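PDB 5U4Q: dTDP-glucose 4,6-dehydratase from Klebsiella pneumoniae, which binds NAD in a Rossmann-type domain and probably converts dTDP-glucose to dTDP-4-keto-6-deoxyglucose by loss of water. Local coordinates for residues 328-331 with 332-336; 112-115 with 116-119. All coordinates share one frame; numbering follows the deposited sequence.

Contact 1: 328-331 with 332-336; sequences VDWY and KDYYQ
Lys332, Tyr334 and Tyr335 each give their backbone N-H to the carbonyl four residues back, on Val328, Trp330 and Tyr331, in the last turns of helix 320-334; the matching bond from Asp333 N to Asp329 O is weak at 3.4 Å. Tyr331 and Tyr335 form the tightest side-chain meeting. CD2 of Tyr335 stands over the centre of the Tyr331 ring, 3.5 Å from Tyr331 CE2, yet the planes are inclined by 45°. Trp330 and Tyr334 run side by side. Because both hold CG anti to the backbone N, their rings leave the helix in the same direction, with planes only 15° apart but slid so far that they barely overlap; CB of Tyr334 lies over the rim of the indole, 3.7 Å from Trp330 CE2. The extended Lys332 chain passes alongside Val328, its CE 3.9 Å from Val328 CG1. On the polar side a water donates to Trp330 O at 3.2 Å and to Asp333 OD2 at 2.8 Å. Trp188 and Phe196 meet the indole, Tyr331 rests on helix 194-203, and Tyr334 reaches helix 42-50. Gln336, with positive phi and a weak bond from its N to Asp333 O, ends the helix in a Schellman motif close to the C-terminus.

Contact 2: 112-115 with 116-119; sequences ILEG and CRHT
Glu114 sends its two carboxylate oxygens to different partners one turn further on, OE2 to Arg117 and OE1 to His118, and all three side chains point the same way from helix 98-118. The salt bridge from Arg117 NH1 to Glu114 OE2 is 2.9 Å long; it uses the syn lone pair of OE2 and lies close to the guanidinium plane, although that plane is turned 75° from the carboxylate. His118 NE2 donates to Glu114 OE1 at 2.8 Å, with the oxygen in the plane of the imidazole, but reaches it from above the carboxylate plane. A bend in the Glu114 chain at chi2 (-70°) folds the carboxylate back toward these partners, while Arg117 stays extended from CG to NE, its CD over the rim of one face of the imidazole. Tyr168 of helix 153-172 also hydrogen-bonds to OE2, and Arg117 NH1 bonds to Leu95 O of the second subunit, so this charged group sits at the dimer interface. At the helix end Gly115 O accepts from Thr119 N at 3.1 Å and from Thr119 OG1 at 2.7 Å, the two donors arriving from opposite faces of the carbonyl plane. Ile112 and Leu113 pack on strand 123-129, as expected of a helix flanking the parallel sheet of a Rossmann fold.

Overall arrangement
Both contacts lie at the C-terminal ends of helices, on opposite sides of the chain's centre, with centres about 40 Å apart and nearest atoms about 25 Å apart. Contact 2 is largely buried: its helix 98-118 packs between neighbouring helices and strand 123-129 of the NAD-binding domain and also reaches the second subunit. Contact 1, in the final helix, is more mixed, with aromatic rings turned toward helices 194-203 and 42-50 and charged residues on the exposed side. They share no helix or strand. Aromatic packing dominates the side-chain chemistry of 328-336, whereas a carboxylate shared by arginine and histidine distinguishes 112-119.

Contact 1: 328-331 with 332-336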
ATOM      1  N   VAL A 328      17.950   3.305 -31.448  1.00 15.00           N
ATOM      2  CA  VAL A 328      19.354   3.114 -31.851  1.00 15.08           C
ATOM      3  C   VAL A 328      19.986   4.429 -32.310  1.00 14.29           C
ATOM      4  O   VAL A 328      21.131   4.708 -31.978  1.00 16.23           O
ATOM      5  CB  VAL A 328      19.481   1.982 -32.873  1.00 14.74           C
ATOM      6  CG1 VAL A 328      20.881   1.952 -33.502  1.00 16.49           C
ATOM      7  CG2 VAL A 328      19.172   0.657 -32.193  1.00 16.57           C
ATOM      8  N   ASP A 329      19.219   5.234 -33.025  1.00 15.13           N
ATOM      9  CA  ASP A 329      19.674   6.578 -33.423  1.00 14.86           C
ATOM     10  C   ASP A 329      20.065   7.395 -32.199  1.00 16.66           C
ATOM     11  O   ASP A 329      21.129   8.008 -32.160  1.00 17.80           O
ATOM     12  CB  ASP A 329      18.584   7.276 -34.221  1.00 16.74           C
ATOM     13  CG  ASP A 329      18.884   8.734 -34.479  1.00 19.24           C
ATOM     14  OD1 ASP A 329      19.764   9.060 -35.309  1.00 21.69           O
ATOM     15  OD2 ASP A 329      18.229   9.590 -33.864  1.00 22.39           O
ATOM     16  N   TRP A 330      19.229   7.350 -31.162  1.00 14.76           N
ATOM     17  CA  TRP A 330      19.550   8.053 -29.927  1.00 15.45           C
ATOM     18  C   TRP A 330      20.802   7.472 -29.267  1.00 15.59           C
ATOM     19  O   TRP A 330      21.735   8.195 -28.915  1.00 16.68           O
ATOM     20  CB  TRP A 330      18.375   8.016 -28.910  1.00 14.98           C
ATOM     21  CG  TRP A 330      18.845   8.525 -27.605  1.00 15.20           C
ATOM     22  CD1 TRP A 330      19.080   9.807 -27.292  1.00 15.35           C
ATOM     23  CD2 TRP A 330      19.275   7.751 -26.469  1.00 14.53           C
ATOM     24  NE1 TRP A 330      19.630   9.901 -26.050  1.00 16.19           N
ATOM     25  CE2 TRP A 330      19.767   8.657 -25.515  1.00 14.40           C
ATOM     26  CE3 TRP A 330      19.272   6.385 -26.159  1.00 13.25           C
ATOM     27  CZ2 TRP A 330      20.238   8.248 -24.278  1.00 15.09           C
ATOM     28  CZ3 TRP A 330      19.760   5.982 -24.957  1.00 15.39           C
ATOM     29  CH2 TRP A 330      20.221   6.910 -24.010  1.00 15.49           C
ATOM     30  N   TYR A 331      20.828   6.161 -29.105  1.00 14.88           N
ATOM     31  CA  TYR A 331      21.909   5.489 -28.384  1.00 15.39           C
ATOM     32  C   TYR A 331      23.288   5.775 -29.032  1.00 15.81           C
ATOM     33  O   TYR A 331      24.239   6.110 -28.339  1.00 17.29           O
ATOM     34  CB  TYR A 331      21.672   3.976 -28.292  1.00 16.38           C
ATOM     35  CG  TYR A 331      22.670   3.231 -27.456  1.00 17.08           C
ATOM     36  CD1 TYR A 331      23.898   2.826 -27.984  1.00 18.95           C
ATOM     37  CD2 TYR A 331      22.385   2.898 -26.144  1.00 18.12           C
ATOM     38  CE1 TYR A 331      24.817   2.146 -27.196  1.00 21.10           C
ATOM     39  CE2 TYR A 331      23.304   2.220 -25.348  1.00 20.14           C
ATOM     40  CZ  TYR A 331      24.519   1.865 -25.880  1.00 21.64           C
ATOM     41  OH  TYR A 331      25.403   1.187 -25.075  1.00 25.07           O
ATOM     42  N   LYS A 332      23.354   5.634 -30.348  1.00 17.48           N
ATOM     43  CA  LYS A 332      24.637   5.810 -31.053  1.00 19.98           C
ATOM     44  C   LYS A 332      25.180   7.197 -30.905  1.00 21.05           C
ATOM     45  O   LYS A 332      26.404   7.385 -30.726  1.00 24.36           O
ATOM     46  CB  LYS A 332      24.504   5.478 -32.536  1.00 20.44           C
ATOM     47  CG  LYS A 332      24.394   3.999 -32.837  1.00 20.90           C
ATOM     48  CD  LYS A 332      24.505   3.773 -34.341  1.00 22.16           C
ATOM     49  CE  LYS A 332      24.601   2.324 -34.702  1.00 23.82           C
ATOM     50  NZ  LYS A 332      24.937   2.185 -36.166  1.00 21.96           N
ATOM     51  N   ASP A 333      24.291   8.170 -31.001  1.00 18.74           N
ATOM     52  CA  ASP A 333      24.667   9.559 -30.869  1.00 21.87           C
ATOM     53  C   ASP A 333      25.065   9.884 -29.439  1.00 22.73           C
ATOM     54  O   ASP A 333      26.099  10.511 -29.211  1.00 22.94           O
ATOM     55  CB  ASP A 333      23.515  10.457 -31.278  1.00 24.42           C
ATOM     56  CG  ASP A 333      23.871  11.913 -31.185  1.00 30.23           C
ATOM     57  OD1 ASP A 333      24.566  12.402 -32.095  1.00 33.85           O
ATOM     58  OD2 ASP A 333      23.434  12.551 -30.220  1.00 33.34           O
ATOM     59  N   TYR A 334      24.269   9.441 -28.467  1.00 19.38           N
ATOM     60  CA  TYR A 334      24.553   9.788 -27.071  1.00 19.92           C
ATOM     61  C   TYR A 334      25.853   9.171 -26.591  1.00 21.30           C
ATOM     62  O   TYR A 334      26.643   9.844 -25.896  1.00 23.41           O
ATOM     63  CB  TYR A 334      23.388   9.393 -26.144  1.00 19.31           C
ATOM     64  CG  TYR A 334      23.657   9.775 -24.712  1.00 18.56           C
ATOM     65  CD1 TYR A 334      23.583  11.099 -24.320  1.00 21.49           C
ATOM     66  CD2 TYR A 334      24.056   8.838 -23.782  1.00 20.83           C
ATOM     67  CE1 TYR A 334      23.868  11.480 -23.016  1.00 21.73           C
ATOM     68  CE2 TYR A 334      24.327   9.209 -22.464  1.00 20.85           C
ATOM     69  CZ  TYR A 334      24.238  10.539 -22.099  1.00 21.32           C
ATOM     70  OH  TYR A 334      24.515  10.955 -20.812  1.00 22.88           O
ATOM     71  N   TYR A 335      26.080   7.906 -26.955  1.00 19.52           N
ATOM     72  CA  TYR A 335      27.278   7.166 -26.533  1.00 22.26           C
ATOM     73  C   TYR A 335      28.436   7.271 -27.516  1.00 27.06           C
ATOM     74  O   TYR A 335      29.492   6.661 -27.292  1.00 33.01           O
ATOM     75  CB  TYR A 335      26.954   5.708 -26.178  1.00 21.73           C
ATOM     76  CG  TYR A 335      26.150   5.637 -24.914  1.00 21.50           C
ATOM     77  CD1 TYR A 335      26.744   5.934 -23.682  1.00 22.85           C
ATOM     78  CD2 TYR A 335      24.795   5.303 -24.925  1.00 21.09           C
ATOM     79  CE1 TYR A 335      26.023   5.898 -22.511  1.00 24.24           C
ATOM     80  CE2 TYR A 335      24.064   5.269 -23.746  1.00 21.06           C
ATOM     81  CZ  TYR A 335      24.683   5.557 -22.541  1.00 23.12           C
ATOM     82  OH  TYR A 335      23.975   5.546 -21.358  1.00 24.02           O
ATOM     83  N   GLN A 336      28.248   8.045 -28.571  1.00 28.67           N
ATOM     84  CA  GLN A 336      29.303   8.264 -29.563  1.00 35.09           C
ATOM     85  C   GLN A 336      29.889   6.946 -30.065  1.00 37.78           C
ATOM     86  O   GLN A 336      31.120   6.743 -30.100  1.00 37.68           O
ATOM     87  CB  GLN A 336      30.387   9.184 -28.987  1.00 36.84           C
ATOM     88  CG  GLN A 336      29.899  10.564 -28.587  1.00 38.64           C
ATOM     89  CD  GLN A 336      29.482  11.422 -29.776  1.00 44.30           C
ATOM     90  OE1 GLN A 336      28.569  11.074 -30.539  1.00 42.16           O
ATOM     91  NE2 GLN A 336      30.132  12.572 -29.920  1.00 46.76           N
TER
HETATM   92  O   HOH W   1      21.552  11.376 -28.483  0.60 23.87           O

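Contact 2: 112-115 with 116-119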
ATOM      1  N   ILE A 112       3.072  13.928  -1.621  1.00 14.27           N
ATOM      2  CA  ILE A 112       2.398  14.400  -2.821  1.00 14.43           C
ATOM      3  C   ILE A 112       0.900  14.651  -2.528  1.00 14.46           C
ATOM      4  O   ILE A 112       0.361  15.709  -2.912  1.00 14.09           O
ATOM      5  CB  ILE A 112       2.533  13.371  -3.989  1.00 14.64           C
ATOM      6  CG1 ILE A 112       3.969  13.293  -4.501  1.00 16.22           C
ATOM      7  CG2 ILE A 112       1.572  13.655  -5.145  1.00 16.15           C
ATOM      8  CD1 ILE A 112       4.406  14.448  -5.355  1.00 16.10           C
ATOM      9  N   LEU A 113       0.223  13.678  -1.902  1.00 13.20           N
ATOM     10  CA  LEU A 113      -1.214  13.818  -1.638  1.00 13.42           C
ATOM     11  C   LEU A 113      -1.504  15.006  -0.725  1.00 13.47           C
ATOM     12  O   LEU A 113      -2.441  15.756  -0.973  1.00 14.92           O
ATOM     13  CB  LEU A 113      -1.794  12.539  -1.058  1.00 14.02           C
ATOM     14  CG  LEU A 113      -1.878  11.329  -1.995  1.00 13.73           C
ATOM     15  CD1 LEU A 113      -2.291  10.094  -1.195  1.00 14.68           C
ATOM     16  CD2 LEU A 113      -2.847  11.588  -3.118  1.00 14.92           C
ATOM     17  N   GLU A 114      -0.677  15.156   0.305  1.00 14.25           N
ATOM     18  CA  GLU A 114      -0.825  16.289   1.239  1.00 15.76           C
ATOM     19  C   GLU A 114      -0.648  17.609   0.528  1.00 15.96           C
ATOM     20  O   GLU A 114      -1.417  18.556   0.766  1.00 16.09           O
ATOM     21  CB  GLU A 114       0.116  16.143   2.426  1.00 16.49           C
ATOM     22  CG  GLU A 114      -0.429  15.186   3.474  1.00 17.41           C
ATOM     23  CD  GLU A 114      -1.635  15.763   4.206  1.00 18.04           C
ATOM     24  OE1 GLU A 114      -1.394  16.715   4.980  1.00 20.23           O
ATOM     25  OE2 GLU A 114      -2.772  15.277   4.046  1.00 17.55           O
ATOM     26  N   GLY A 115       0.357  17.694  -0.348  1.00 14.25           N
ATOM     27  CA  GLY A 115       0.605  18.904  -1.120  1.00 14.21           C
ATOM     28  C   GLY A 115      -0.594  19.222  -1.997  1.00 14.26           C
ATOM     29  O   GLY A 115      -1.073  20.398  -2.075  1.00 15.73           O
ATOM     30  N   CYS A 116      -1.151  18.203  -2.646  1.00 14.67           N
ATOM     31  CA  CYS A 116      -2.327  18.394  -3.497  1.00 15.51           C
ATOM     32  C   CYS A 116      -3.553  18.822  -2.691  1.00 16.26           C
ATOM     33  O   CYS A 116      -4.329  19.659  -3.148  1.00 16.62           O
ATOM     34  CB  CYS A 116      -2.656  17.124  -4.278  1.00 15.85           C
ATOM     35  SG  CYS A 116      -1.451  16.703  -5.561  1.00 17.00           S
ATOM     36  N   ARG A 117      -3.709  18.236  -1.515  1.00 15.95           N
ATOM     37  CA  ARG A 117      -4.814  18.545  -0.629  1.00 16.80           C
ATOM     38  C   ARG A 117      -4.762  19.997  -0.162  1.00 16.79           C
ATOM     39  O   ARG A 117      -5.733  20.758  -0.325  1.00 18.40           O
ATOM     40  CB  ARG A 117      -4.757  17.621   0.580  1.00 17.16           C
ATOM     41  CG  ARG A 117      -5.758  17.934   1.681  1.00 18.10           C
ATOM     42  CD  ARG A 117      -5.416  17.108   2.882  1.00 18.20           C
ATOM     43  NE  ARG A 117      -6.261  17.457   4.015  1.00 20.02           N
ATOM     44  CZ  ARG A 117      -6.084  17.005   5.253  1.00 21.78           C
ATOM     45  NH1 ARG A 117      -5.088  16.183   5.552  1.00 21.33           N
ATOM     46  NH2 ARG A 117      -6.942  17.364   6.211  1.00 22.67           N
ATOM     47  N   HIS A 118      -3.656  20.375   0.444  1.00 16.81           N
ATOM     48  CA  HIS A 118      -3.569  21.717   1.051  1.00 17.11           C
ATOM     49  C   HIS A 118      -3.499  22.876   0.079  1.00 19.95           C
ATOM     50  O   HIS A 118      -3.855  24.007   0.450  1.00 22.62           O
ATOM     51  CB  HIS A 118      -2.465  21.745   2.091  1.00 17.87           C
ATOM     52  CG  HIS A 118      -2.711  20.789   3.214  1.00 19.31           C
ATOM     53  ND1 HIS A 118      -3.737  20.965   4.122  1.00 22.55           N
ATOM     54  CD2 HIS A 118      -2.113  19.619   3.545  1.00 21.68           C
ATOM     55  CE1 HIS A 118      -3.748  19.952   4.971  1.00 22.74           C
ATOM     56  NE2 HIS A 118      -2.765  19.132   4.657  1.00 22.43           N
ATOM     57  N   THR A 119      -3.064  22.617  -1.153  1.00 17.23           N
ATOM     58  CA  THR A 119      -3.002  23.682  -2.166  1.00 18.05           C
ATOM     59  C   THR A 119      -4.068  23.521  -3.258  1.00 18.05           C
ATOM     60  O   THR A 119      -4.041  24.228  -4.261  1.00 18.15           O
ATOM     61  CB  THR A 119      -1.596  23.832  -2.786  1.00 17.95           C
ATOM     62  OG1 THR A 119      -1.288  22.674  -3.576  1.00 17.71           O
ATOM     63  CG2 THR A 119      -0.528  24.032  -1.722  1.00 17.62           C
TER